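Local atomic coordinates of uncharacterized protein (PDB entry 6SCE), a protein that acts as a type III CRISPR defence DNA nuclease that is switched on by binding cyclic oligoadenylate. Residues L7-N12 / Y91-F96; K22-E27 / R106-E111; R95-W100 / M386-Y391. All blocks are in the same frame, centred on the assembly; numbering follows the deposited sequence. Where two conformers were deposited one is given.

Contact 1 (L7-N12 / Y91-F96). With nucleotides of chain B.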
loop_
_atom_site.group_PDB
_atom_site.type_symbol
_atom_site.label_atom_id
_atom_site.label_comp_id
_atom_site.label_asym_id
_atom_site.label_seq_id
_atom_site.Cartn_x
_atom_site.Cartn_y
_atom_site.Cartn_z
ATOM N N LEU A 7 -1.152 19.468 -19.768
ATOM C CA LEU A 7 0.098 18.912 -19.213
ATOM C C LEU A 7 -0.238 18.022 -18.013
ATOM O O LEU A 7 -0.892 18.471 -17.087
ATOM C CB LEU A 7 0.997 20.046 -18.712
ATOM C CG LEU A 7 1.401 21.093 -19.789
ATOM C CD1 LEU A 7 2.409 22.057 -19.216
ATOM C CD2 LEU A 7 1.935 20.463 -21.043
ATOM N N CYS A 8 0.234 16.788 -18.014
ATOM C CA CYS A 8 -0.299 15.796 -17.062
ATOM C C CYS A 8 0.740 14.786 -16.609
ATOM O O CYS A 8 1.275 14.018 -17.402
ATOM C CB CYS A 8 -1.458 15.094 -17.752
ATOM S SG CYS A 8 -2.454 13.974 -16.733
ATOM N N LEU A 9 0.978 14.734 -15.311
ATOM C CA LEU A 9 1.752 13.655 -14.735
ATOM C C LEU A 9 0.967 12.361 -14.942
ATOM O O LEU A 9 -0.246 12.310 -14.740
ATOM C CB LEU A 9 1.990 13.903 -13.245
ATOM C CG LEU A 9 2.688 15.181 -12.801
ATOM C CD1 LEU A 9 2.845 15.154 -11.285
ATOM C CD2 LEU A 9 4.032 15.292 -13.500
ATOM N N LEU A 10 1.651 11.319 -15.380
ATOM C CA LEU A 10 1.005 10.047 -15.675
ATOM C C LEU A 10 1.697 8.890 -14.956
ATOM O O LEU A 10 2.831 8.520 -15.294
ATOM C CB LEU A 10 0.993 9.813 -17.186
ATOM C CG LEU A 10 0.248 8.577 -17.665
ATOM C CD1 LEU A 10 -1.234 8.683 -17.289
ATOM C CD2 LEU A 10 0.471 8.376 -19.165
ATOM N N GLY A 11 1.020 8.331 -13.961
ATOM C CA GLY A 11 1.487 7.135 -13.261
ATOM C C GLY A 11 0.795 5.889 -13.759
ATOM O O GLY A 11 0.394 5.801 -14.925
ATOM N N ASN A 12 0.658 4.899 -12.885
ATOM C CA ASN A 12 0.084 3.648 -13.279
ATOM C C ASN A 12 -1.340 3.758 -13.798
ATOM O O ASN A 12 -1.706 3.099 -14.774
ATOM C CB ASN A 12 0.092 2.637 -12.115
ATOM C CG ASN A 12 1.473 2.105 -11.830
ATOM O OD1 ASN A 12 2.333 2.082 -12.723
ATOM N ND2 ASN A 12 1.721 1.756 -10.575
ATOM N N TYR A 91 6.066 13.515 -4.994
ATOM C CA TYR A 91 7.298 14.243 -5.173
ATOM C C TYR A 91 7.257 15.155 -6.397
ATOM O O TYR A 91 7.655 16.299 -6.316
ATOM C CB TYR A 91 8.449 13.243 -5.276
ATOM C CG TYR A 91 9.770 13.844 -5.684
ATOM C CD1 TYR A 91 10.631 14.444 -4.750
ATOM C CD2 TYR A 91 10.178 13.801 -7.016
ATOM C CE1 TYR A 91 11.854 14.995 -5.146
ATOM C CE2 TYR A 91 11.379 14.344 -7.412
ATOM C CZ TYR A 91 12.222 14.931 -6.481
ATOM O OH TYR A 91 13.413 15.462 -6.945
ATOM N N TRP A 92 6.816 14.626 -7.532
ATOM C CA TRP A 92 6.768 15.374 -8.757
ATOM C C TRP A 92 5.635 16.374 -8.773
ATOM O O TRP A 92 5.783 17.415 -9.358
ATOM C CB TRP A 92 6.732 14.439 -9.970
ATOM C CG TRP A 92 8.077 13.904 -10.262
ATOM C CD1 TRP A 92 8.563 12.631 -10.046
ATOM C CD2 TRP A 92 9.159 14.675 -10.767
ATOM N NE1 TRP A 92 9.896 12.585 -10.426
ATOM C CE2 TRP A 92 10.273 13.824 -10.874
ATOM C CE3 TRP A 92 9.280 16.010 -11.163
ATOM C CZ2 TRP A 92 11.506 14.272 -11.376
ATOM C CZ3 TRP A 92 10.503 16.451 -11.657
ATOM C CH2 TRP A 92 11.597 15.574 -11.745
ATOM N N ALA A 93 4.524 16.083 -8.097
ATOM C CA ALA A 93 3.487 17.088 -7.917
ATOM C C ALA A 93 4.070 18.307 -7.212
ATOM O O ALA A 93 3.824 19.462 -7.603
ATOM C CB ALA A 93 2.321 16.530 -7.134
ATOM N N VAL A 94 4.854 18.058 -6.178
ATOM C CA VAL A 94 5.434 19.166 -5.445
ATOM C C VAL A 94 6.366 20.004 -6.337
ATOM O O VAL A 94 6.285 21.245 -6.324
ATOM C CB VAL A 94 6.188 18.686 -4.212
ATOM C CG1 VAL A 94 7.024 19.806 -3.621
ATOM C CG2 VAL A 94 5.213 18.151 -3.174
ATOM N N ARG A 95 7.221 19.335 -7.088
ATOM C CA ARG A 95 8.171 20.031 -7.979
ATOM C C ARG A 95 7.479 20.777 -9.122
ATOM O O ARG A 95 7.805 21.939 -9.405
ATOM C CB ARG A 95 9.187 19.069 -8.515
ATOM C CG ARG A 95 10.081 18.572 -7.365
ATOM C CD ARG A 95 11.352 17.961 -7.806
ATOM N NE ARG A 95 12.158 18.929 -8.551
ATOM C CZ ARG A 95 13.179 18.592 -9.313
ATOM N NH1 ARG A 95 13.563 17.329 -9.397
ATOM N NH2 ARG A 95 13.821 19.533 -10.001
ATOM N N PHE A 96 6.484 20.139 -9.738
ATOM C CA PHE A 96 5.691 20.806 -10.765
ATOM C C PHE A 96 4.913 21.974 -10.202
ATOM O O PHE A 96 4.801 23.002 -10.861
ATOM C CB PHE A 96 4.723 19.832 -11.444
ATOM C CG PHE A 96 5.309 19.125 -12.611
ATOM C CD1 PHE A 96 6.519 18.450 -12.496
ATOM C CD2 PHE A 96 4.655 19.109 -13.837
ATOM C CE1 PHE A 96 7.065 17.786 -13.567
ATOM C CE2 PHE A 96 5.215 18.452 -14.916
ATOM C CZ PHE A 96 6.408 17.766 -14.776
ATOM P P A B 1 2.825 8.071 -4.171
ATOM O OP1 A B 1 3.689 9.284 -4.010
ATOM O OP2 A B 1 1.514 8.056 -3.413
ATOM O "O5'" A B 1 2.573 7.902 -5.738
ATOM C "C5'" A B 1 1.438 7.201 -6.240
ATOM C "C4'" A B 1 1.803 6.618 -7.584
ATOM O "O4'" A B 1 2.707 5.498 -7.392
ATOM C "C3'" A B 1 0.597 6.092 -8.368
ATOM O "O3'" A B 1 0.236 7.080 -9.341
ATOM C "C2'" A B 1 1.125 4.780 -8.967
ATOM O "O2'" A B 1 1.752 4.999 -10.213
ATOM C "C1'" A B 1 2.136 4.324 -7.923
ATOM N N9 A B 1 1.568 3.552 -6.816
ATOM C C8 A B 1 1.821 3.742 -5.487
ATOM N N7 A B 1 1.178 2.887 -4.733
ATOM C C5 A B 1 0.484 2.080 -5.619
ATOM C C6 A B 1 -0.383 0.987 -5.427
ATOM N N6 A B 1 -0.710 0.517 -4.226
ATOM N N1 A B 1 -0.908 0.401 -6.531
ATOM C C2 A B 1 -0.577 0.901 -7.731
ATOM N N3 A B 1 0.215 1.932 -8.027
ATOM C C4 A B 1 0.718 2.486 -6.912
ATOM P P A B 2 -1.102 6.927 -10.226
ATOM O OP1 A B 2 -1.439 5.509 -10.561
ATOM O OP2 A B 2 -0.975 7.989 -11.285
ATOM O "O5'" A B 2 -2.207 7.430 -9.176
ATOM C "C5'" A B 2 -2.265 8.842 -8.864
ATOM C "C4'" A B 2 -3.403 9.093 -7.908
ATOM O "O4'" A B 2 -4.654 8.821 -8.597
ATOM C "C3'" A B 2 -3.412 8.247 -6.642
ATOM O "O3'" A B 2 -3.785 9.021 -5.503
ATOM C "C2'" A B 2 -4.497 7.211 -6.925
ATOM O "O2'" A B 2 -5.133 6.762 -5.748
ATOM C "C1'" A B 2 -5.464 8.021 -7.777
ATOM N N9 A B 2 -6.371 7.235 -8.591
ATOM C C8 A B 2 -6.225 5.924 -8.985
ATOM N N7 A B 2 -7.256 5.487 -9.663
ATOM C C5 A B 2 -8.137 6.557 -9.702
ATOM C C6 A B 2 -9.419 6.715 -10.265
ATOM N N6 A B 2 -10.095 5.731 -10.854
ATOM N N1 A B 2 -9.996 7.936 -10.157
ATOM C C2 A B 2 -9.348 8.887 -9.471
ATOM N N3 A B 2 -8.149 8.852 -8.889
ATOM C C4 A B 2 -7.596 7.640 -9.038
#

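Contact 2 (K22-E27 / R106-E111)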
loop_
_atom_site.group_PDB
_atom_site.type_symbol
_atom_site.label_atom_id
_atom_site.label_comp_id
_atom_site.label_asym_id
_atom_site.label_seq_id
_atom_site.Cartn_x
_atom_site.Cartn_y
_atom_site.Cartn_z
ATOM N N LYS A 22 -11.111 15.446 -19.207
ATOM C CA LYS A 22 -12.554 15.756 -19.302
ATOM C C LYS A 22 -12.831 17.099 -18.645
ATOM O O LYS A 22 -13.641 17.872 -19.147
ATOM C CB LYS A 22 -13.416 14.638 -18.689
ATOM C CG LYS A 22 -13.298 13.323 -19.439
ATOM C CD LYS A 22 -14.201 12.258 -18.820
ATOM C CE LYS A 22 -15.666 12.446 -19.210
ATOM N NZ LYS A 22 -16.564 11.620 -18.349
ATOM N N VAL A 23 -12.153 17.393 -17.537
ATOM C CA VAL A 23 -12.312 18.668 -16.856
ATOM C C VAL A 23 -11.876 19.825 -17.760
ATOM O O VAL A 23 -12.619 20.825 -17.932
ATOM C CB VAL A 23 -11.511 18.702 -15.546
ATOM C CG1 VAL A 23 -11.456 20.097 -14.933
ATOM C CG2 VAL A 23 -12.039 17.689 -14.557
ATOM N N VAL A 24 -10.703 19.691 -18.363
ATOM C CA VAL A 24 -10.190 20.735 -19.251
ATOM C C VAL A 24 -11.131 20.951 -20.447
ATOM O O VAL A 24 -11.490 22.094 -20.794
ATOM C CB VAL A 24 -8.786 20.383 -19.760
ATOM C CG1 VAL A 24 -8.289 21.458 -20.724
ATOM C CG2 VAL A 24 -7.823 20.295 -18.584
ATOM N N GLU A 25 -11.514 19.855 -21.086
ATOM C CA GLU A 25 -12.416 19.935 -22.232
ATOM C C GLU A 25 -13.736 20.595 -21.885
ATOM O O GLU A 25 -14.235 21.378 -22.689
ATOM C CB GLU A 25 -12.651 18.565 -22.874
ATOM C CG GLU A 25 -11.435 18.016 -23.568
ATOM C CD GLU A 25 -11.665 16.668 -24.233
ATOM O OE1 GLU A 25 -12.502 15.871 -23.749
ATOM O OE2 GLU A 25 -10.966 16.377 -25.217
ATOM N N ARG A 26 -14.307 20.306 -20.723
ATOM C CA ARG A 26 -15.580 20.904 -20.331
ATOM C C ARG A 26 -15.433 22.409 -20.133
ATOM O O ARG A 26 -16.310 23.176 -20.522
ATOM C CB ARG A 26 -16.118 20.283 -19.041
ATOM C CG ARG A 26 -17.562 20.679 -18.729
ATOM C CD ARG A 26 -17.973 20.282 -17.324
ATOM N NE ARG A 26 -19.397 20.510 -17.116
ATOM C CZ ARG A 26 -19.958 20.767 -15.942
ATOM N NH1 ARG A 26 -19.221 20.828 -14.844
ATOM N NH2 ARG A 26 -21.267 20.968 -15.878
ATOM N N GLU A 27 -14.331 22.826 -19.511
ATOM C CA GLU A 27 -14.139 24.239 -19.205
ATOM C C GLU A 27 -13.605 25.060 -20.369
ATOM O O GLU A 27 -14.047 26.202 -20.568
ATOM C CB GLU A 27 -13.222 24.450 -18.016
ATOM C CG GLU A 27 -13.201 25.918 -17.586
ATOM C CD GLU A 27 -13.027 26.133 -16.092
ATOM O OE1 GLU A 27 -13.535 25.314 -15.314
ATOM O OE2 GLU A 27 -12.387 27.138 -15.697
ATOM N N ARG A 106 -2.962 26.969 -15.471
ATOM C CA ARG A 106 -3.954 26.633 -14.462
ATOM C C ARG A 106 -3.470 25.287 -13.917
ATOM O O ARG A 106 -3.211 24.382 -14.688
ATOM C CB ARG A 106 -5.350 26.510 -15.043
ATOM C CG ARG A 106 -5.988 27.863 -15.429
ATOM C CD ARG A 106 -7.397 27.732 -15.992
ATOM N NE ARG A 106 -7.965 29.026 -16.416
ATOM C CZ ARG A 106 -7.685 29.656 -17.565
ATOM N NH1 ARG A 106 -6.845 29.141 -18.470
ATOM N NH2 ARG A 106 -8.249 30.836 -17.826
ATOM N N VAL A 107 -3.354 25.169 -12.603
ATOM C CA VAL A 107 -2.810 23.960 -11.988
ATOM C C VAL A 107 -3.885 23.357 -11.108
ATOM O O VAL A 107 -4.538 24.054 -10.340
ATOM C CB VAL A 107 -1.567 24.284 -11.147
ATOM C CG1 VAL A 107 -0.967 23.011 -10.549
ATOM C CG2 VAL A 107 -0.534 24.999 -12.007
ATOM N N PHE A 108 -4.075 22.039 -11.225
ATOM C CA PHE A 108 -5.127 21.392 -10.479
ATOM C C PHE A 108 -4.806 19.924 -10.177
ATOM O O PHE A 108 -3.831 19.383 -10.674
ATOM C CB PHE A 108 -6.453 21.524 -11.233
ATOM C CG PHE A 108 -6.575 20.667 -12.464
ATOM C CD1 PHE A 108 -5.945 21.014 -13.643
ATOM C CD2 PHE A 108 -7.406 19.560 -12.463
ATOM C CE1 PHE A 108 -6.069 20.241 -14.778
ATOM C CE2 PHE A 108 -7.556 18.782 -13.601
ATOM C CZ PHE A 108 -6.898 19.140 -14.771
ATOM N N LEU A 109 -5.630 19.347 -9.326
ATOM C CA LEU A 109 -5.594 17.919 -8.946
ATOM C C LEU A 109 -6.997 17.397 -9.140
ATOM O O LEU A 109 -7.954 18.178 -9.093
ATOM C CB LEU A 109 -5.348 17.788 -7.435
ATOM C CG LEU A 109 -4.204 18.495 -6.785
ATOM C CD1 LEU A 109 -4.186 18.256 -5.300
ATOM C CD2 LEU A 109 -2.946 17.939 -7.454
ATOM N N VAL A 110 -7.137 16.085 -9.272
ATOM C CA VAL A 110 -8.444 15.428 -9.196
ATOM C C VAL A 110 -8.382 14.462 -8.021
ATOM O O VAL A 110 -7.452 13.659 -7.891
ATOM C CB VAL A 110 -8.854 14.744 -10.511
ATOM C CG1 VAL A 110 -9.043 15.795 -11.582
ATOM C CG2 VAL A 110 -7.829 13.713 -11.007
ATOM N N GLU A 111 -9.354 14.575 -7.131
ATOM C CA GLU A 111 -9.313 13.923 -5.844
ATOM C C GLU A 111 -10.568 13.074 -5.670
ATOM O O GLU A 111 -11.672 13.607 -5.556
ATOM C CB GLU A 111 -9.161 15.038 -4.802
ATOM C CG GLU A 111 -9.614 14.720 -3.404
ATOM C CD GLU A 111 -9.078 13.411 -2.882
ATOM O OE1 GLU A 111 -7.820 13.166 -3.045
ATOM O OE2 GLU A 111 -9.946 12.679 -2.305
#

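Contact 3 (R95-W100 / M386-Y391)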
loop_
_atom_site.group_PDB
_atom_site.type_symbol
_atom_site.label_atom_id
_atom_site.label_comp_id
_atom_site.label_asym_id
_atom_site.label_seq_id
_atom_site.Cartn_x
_atom_site.Cartn_y
_atom_site.Cartn_z
ATOM N N ARG A 95 7.221 19.335 -7.088
ATOM C CA ARG A 95 8.171 20.031 -7.979
ATOM C C ARG A 95 7.479 20.777 -9.122
ATOM O O ARG A 95 7.805 21.939 -9.405
ATOM C CB ARG A 95 9.187 19.069 -8.515
ATOM C CG ARG A 95 10.081 18.572 -7.365
ATOM C CD ARG A 95 11.352 17.961 -7.806
ATOM N NE ARG A 95 12.158 18.929 -8.551
ATOM C CZ ARG A 95 13.179 18.592 -9.313
ATOM N NH1 ARG A 95 13.563 17.329 -9.397
ATOM N NH2 ARG A 95 13.821 19.533 -10.001
ATOM N N PHE A 96 6.484 20.139 -9.738
ATOM C CA PHE A 96 5.691 20.806 -10.765
ATOM C C PHE A 96 4.913 21.974 -10.202
ATOM O O PHE A 96 4.801 23.002 -10.861
ATOM C CB PHE A 96 4.723 19.832 -11.444
ATOM C CG PHE A 96 5.309 19.125 -12.611
ATOM C CD1 PHE A 96 6.519 18.450 -12.496
ATOM C CD2 PHE A 96 4.655 19.109 -13.837
ATOM C CE1 PHE A 96 7.065 17.786 -13.567
ATOM C CE2 PHE A 96 5.215 18.452 -14.916
ATOM C CZ PHE A 96 6.408 17.766 -14.776
ATOM N N LEU A 97 4.382 21.856 -8.988
ATOM C CA LEU A 97 3.621 22.967 -8.437
ATOM C C LEU A 97 4.541 24.185 -8.278
ATOM O O LEU A 97 4.126 25.310 -8.586
ATOM C CB LEU A 97 3.011 22.644 -7.106
ATOM C CG LEU A 97 2.257 23.764 -6.392
ATOM C CD1 LEU A 97 1.080 24.264 -7.214
ATOM C CD2 LEU A 97 1.808 23.270 -5.037
ATOM N N GLY A 98 5.772 23.961 -7.812
ATOM C CA GLY A 98 6.737 25.089 -7.681
ATOM C C GLY A 98 6.940 25.822 -9.008
ATOM O O GLY A 98 6.963 27.038 -9.051
ATOM N N HIS A 99 7.076 25.062 -10.083
ATOM C CA HIS A 99 7.399 25.583 -11.393
ATOM C C HIS A 99 6.200 26.222 -12.094
ATOM O O HIS A 99 6.343 27.271 -12.739
ATOM C CB HIS A 99 7.964 24.450 -12.244
ATOM C CG HIS A 99 8.332 24.846 -13.646
ATOM N ND1 HIS A 99 9.552 25.409 -13.979
ATOM C CD2 HIS A 99 7.639 24.752 -14.805
ATOM C CE1 HIS A 99 9.589 25.636 -15.277
ATOM N NE2 HIS A 99 8.443 25.251 -15.803
ATOM N N TRP A 100 5.019 25.610 -11.954
ATOM C CA TRP A 100 3.866 25.952 -12.781
ATOM C C TRP A 100 2.946 26.994 -12.183
ATOM O O TRP A 100 1.942 27.365 -12.802
ATOM C CB TRP A 100 3.103 24.672 -13.238
ATOM C CG TRP A 100 3.832 23.967 -14.325
ATOM C CD1 TRP A 100 4.512 22.806 -14.234
ATOM C CD2 TRP A 100 4.003 24.427 -15.650
ATOM N NE1 TRP A 100 5.073 22.493 -15.431
ATOM C CE2 TRP A 100 4.784 23.495 -16.317
ATOM C CE3 TRP A 100 3.567 25.563 -16.339
ATOM C CZ2 TRP A 100 5.149 23.637 -17.649
ATOM C CZ3 TRP A 100 3.939 25.704 -17.670
ATOM C CH2 TRP A 100 4.709 24.762 -18.300
HETATM N N MSE A 386 -3.435 16.228 0.195
HETATM C CA MSE A 386 -2.957 16.333 1.568
HETATM C C MSE A 386 -1.482 16.644 1.632
HETATM O O MSE A 386 -1.032 17.491 2.404
HETATM C CB MSE A 386 -3.299 15.082 2.330
HETATM C CG MSE A 386 -4.802 14.839 2.518
HETATM SE SE MSE A 386 -5.264 13.032 3.017
HETATM C CE MSE A 386 -4.258 12.844 4.657
ATOM N N ALA A 387 -0.712 15.962 0.796
ATOM C CA ALA A 387 0.725 16.178 0.737
ATOM C C ALA A 387 1.105 17.560 0.211
ATOM O O ALA A 387 2.051 18.186 0.716
ATOM C CB ALA A 387 1.364 15.088 -0.092
ATOM N N LEU A 388 0.408 18.039 -0.815
ATOM C CA LEU A 388 0.600 19.417 -1.267
ATOM C C LEU A 388 0.245 20.425 -0.167
ATOM O O LEU A 388 0.914 21.445 -0.024
ATOM C CB LEU A 388 -0.178 19.702 -2.526
ATOM C CG LEU A 388 0.350 19.012 -3.780
ATOM C CD1 LEU A 388 -0.490 19.381 -4.986
ATOM C CD2 LEU A 388 1.787 19.381 -4.017
ATOM N N GLY A 389 -0.781 20.129 0.617
ATOM C CA GLY A 389 -1.132 20.964 1.757
ATOM C C GLY A 389 -0.028 21.092 2.757
ATOM O O GLY A 389 0.261 22.180 3.298
ATOM N N LEU A 390 0.627 19.963 2.999
ATOM C CA LEU A 390 1.747 19.966 3.903
ATOM C C LEU A 390 2.877 20.774 3.296
ATOM O O LEU A 390 3.489 21.568 3.978
ATOM C CB LEU A 390 2.197 18.537 4.228
ATOM C CG LEU A 390 3.563 18.356 4.915
ATOM C CD1 LEU A 390 3.703 19.208 6.142
ATOM C CD2 LEU A 390 3.700 16.906 5.332
ATOM N N TYR A 391 3.175 20.564 2.020
ATOM C CA TYR A 391 4.242 21.317 1.380
ATOM C C TYR A 391 3.970 22.834 1.462
ATOM O O TYR A 391 4.881 23.610 1.708
ATOM C CB TYR A 391 4.384 20.900 -0.084
ATOM C CG TYR A 391 5.227 21.855 -0.874
ATOM C CD1 TYR A 391 6.596 21.910 -0.694
ATOM C CD2 TYR A 391 4.654 22.682 -1.829
ATOM C CE1 TYR A 391 7.384 22.798 -1.426
ATOM C CE2 TYR A 391 5.428 23.568 -2.565
ATOM C CZ TYR A 391 6.789 23.621 -2.361
ATOM O OH TYR A 391 7.543 24.509 -3.127
#

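Contact 1 (L7-N12 / Y91-F96)
Strand 7-10 and helix 91-96 run nearly antiparallel, their axes 158° apart in direction and 10.2 Å at closest, the nearest CA atoms being those of Leu9 and Ala93, 7.8 Å apart. Leu9 carries the contact with both methyls. Its CG is anti to the carbonyl carbon (chi1 -58°), which brings the fork down onto the helix. Leu9 CD2 sits squarely over the centre of the Phe96 ring, 3.6 Å from its centroid and 12° off the normal, a CH-pi contact made over one face. Leu9 CD1 turns to the helix backbone instead, 3.7 Å from Ala93 N, with Trp92 CB beside it at 4.2 Å. With Phe96 cut back to an alanine, Leu9 CD2 would probably lose the ring face it rests on and Tyr37 its edge-to-face partner. The strand belongs to the parallel part of a Rossmann-like sheet, as in CARF domains, and the ligand lies where such sheets usually bind theirs, just past the strand's C-terminal end. There Asn12 holds nucleotide A1 of chain B twice: its backbone N bonds to O2' at 2.9 Å, and ND2 to adenine N3 at 3.0 Å. Asn12 OD1 is itself held by Trp42 N.

Contact 2 (K22-E27 / R106-E111)
Phe108 reaches from strand 106-111 to helix 22-27 and meets Val23 and Val24 with the far end of its ring. The CB bond points toward the helix, and at chi1 73° CG lies between the backbone N and the carbonyl carbon; neither CB nor CG comes within 4.2 Å of the helix, and the outer ring atoms make the contact. Beyond CG the two sides of the ring part company. On one side Phe108 CE2 comes to 4.3 Å from Val23 CG1. On the other side Phe108 CE1 lies 4.2 Å from CG2 of Val24, and the tip, CZ of Phe108, is nearer still to that same Val24 CG2, at 4.1 Å. Both valine methyls approach the ring obliquely, and the Val24 and Phe108 side chains cross at about a right angle. These are loose van der Waals distances. At the outer end of the contact Glu27 and Arg106 bring opposite charges near each other without touching, Glu27 OE2 to Arg106 NE 4.9 Å, and Glu27 OE1 forms a salt bridge with Arg131. Helix 15-28 thus packs on one face of the Rossmann-like sheet, Val24 also touching Trp82 of strand 81-84 and Val110 touching Pro16 and Leu19 earlier in the helix. The Phe108 ring meets Phe123 of the antiparallel neighbour, strand 120-125, while strand 81-84 runs parallel on the other side.

Contact 3 (R95-W100 / M386-Y391)
Leu97 pushes its CD2 methyl into the corner between Leu388 and Tyr391, two residues one turn apart on helix 386-391. It meets Leu388 methyl to methyl, CD2 to CD2 at 4.0 Å, and the same Leu97 CD2 lies 4.3 Å from Tyr391 CD2, approaching the tyrosine ring obliquely. Leu97 CG is anti to its backbone N (chi1 177°), which extends the side chain from its helix toward the other. The Tyr391 ring reaches on over the backbone at Gly98, whose CA is 4.7 Å from the tyrosine OH. The two helices are counterparts: helix 90-100 follows strand 81-84, and helix 384-393 follows strand 375-378, the fourth strand in sequence of a second sheet with the same strand order. The contact therefore joins two Rossmann-like domains, consistent with a pair of CARF domains within one chain. Leu388 also packs on Leu109 of the first domain and Leu354 of its own, and Met386, deposited as selenomethionine, touches an adenine of the bound RNA. Because the side chains meet through apolar carbons, the pairing depends on shape and burial rather than on directional bonds.

How the contacts relate
Contacts 1 and 3 use successive turns of helix 90-100, share Arg95 and Phe96, and lie with centres 10 Å apart. They touch directly where Val94 CG2 meets Leu388 CD2 at 3.7 Å and Leu7 CD1 meets Trp100 CZ2 at 3.5 Å. Contact 2 lies on the other face of the same sheet, 14 Å from contact 1 between centres, without touching it. Strand 106-111 nevertheless connects it to contact 3, since Leu109 CD2 packs against Leu388 CD1 at 3.8 Å. Asn12 of contact 1 hydrogen-bonds to the cyclic oligoadenylate, with Gly11 beside its phosphate. Contacts 2 and 3 come within about 5 and 4 Å of the bound nucleic acid, nearest atoms, so all three lie close to the ligand.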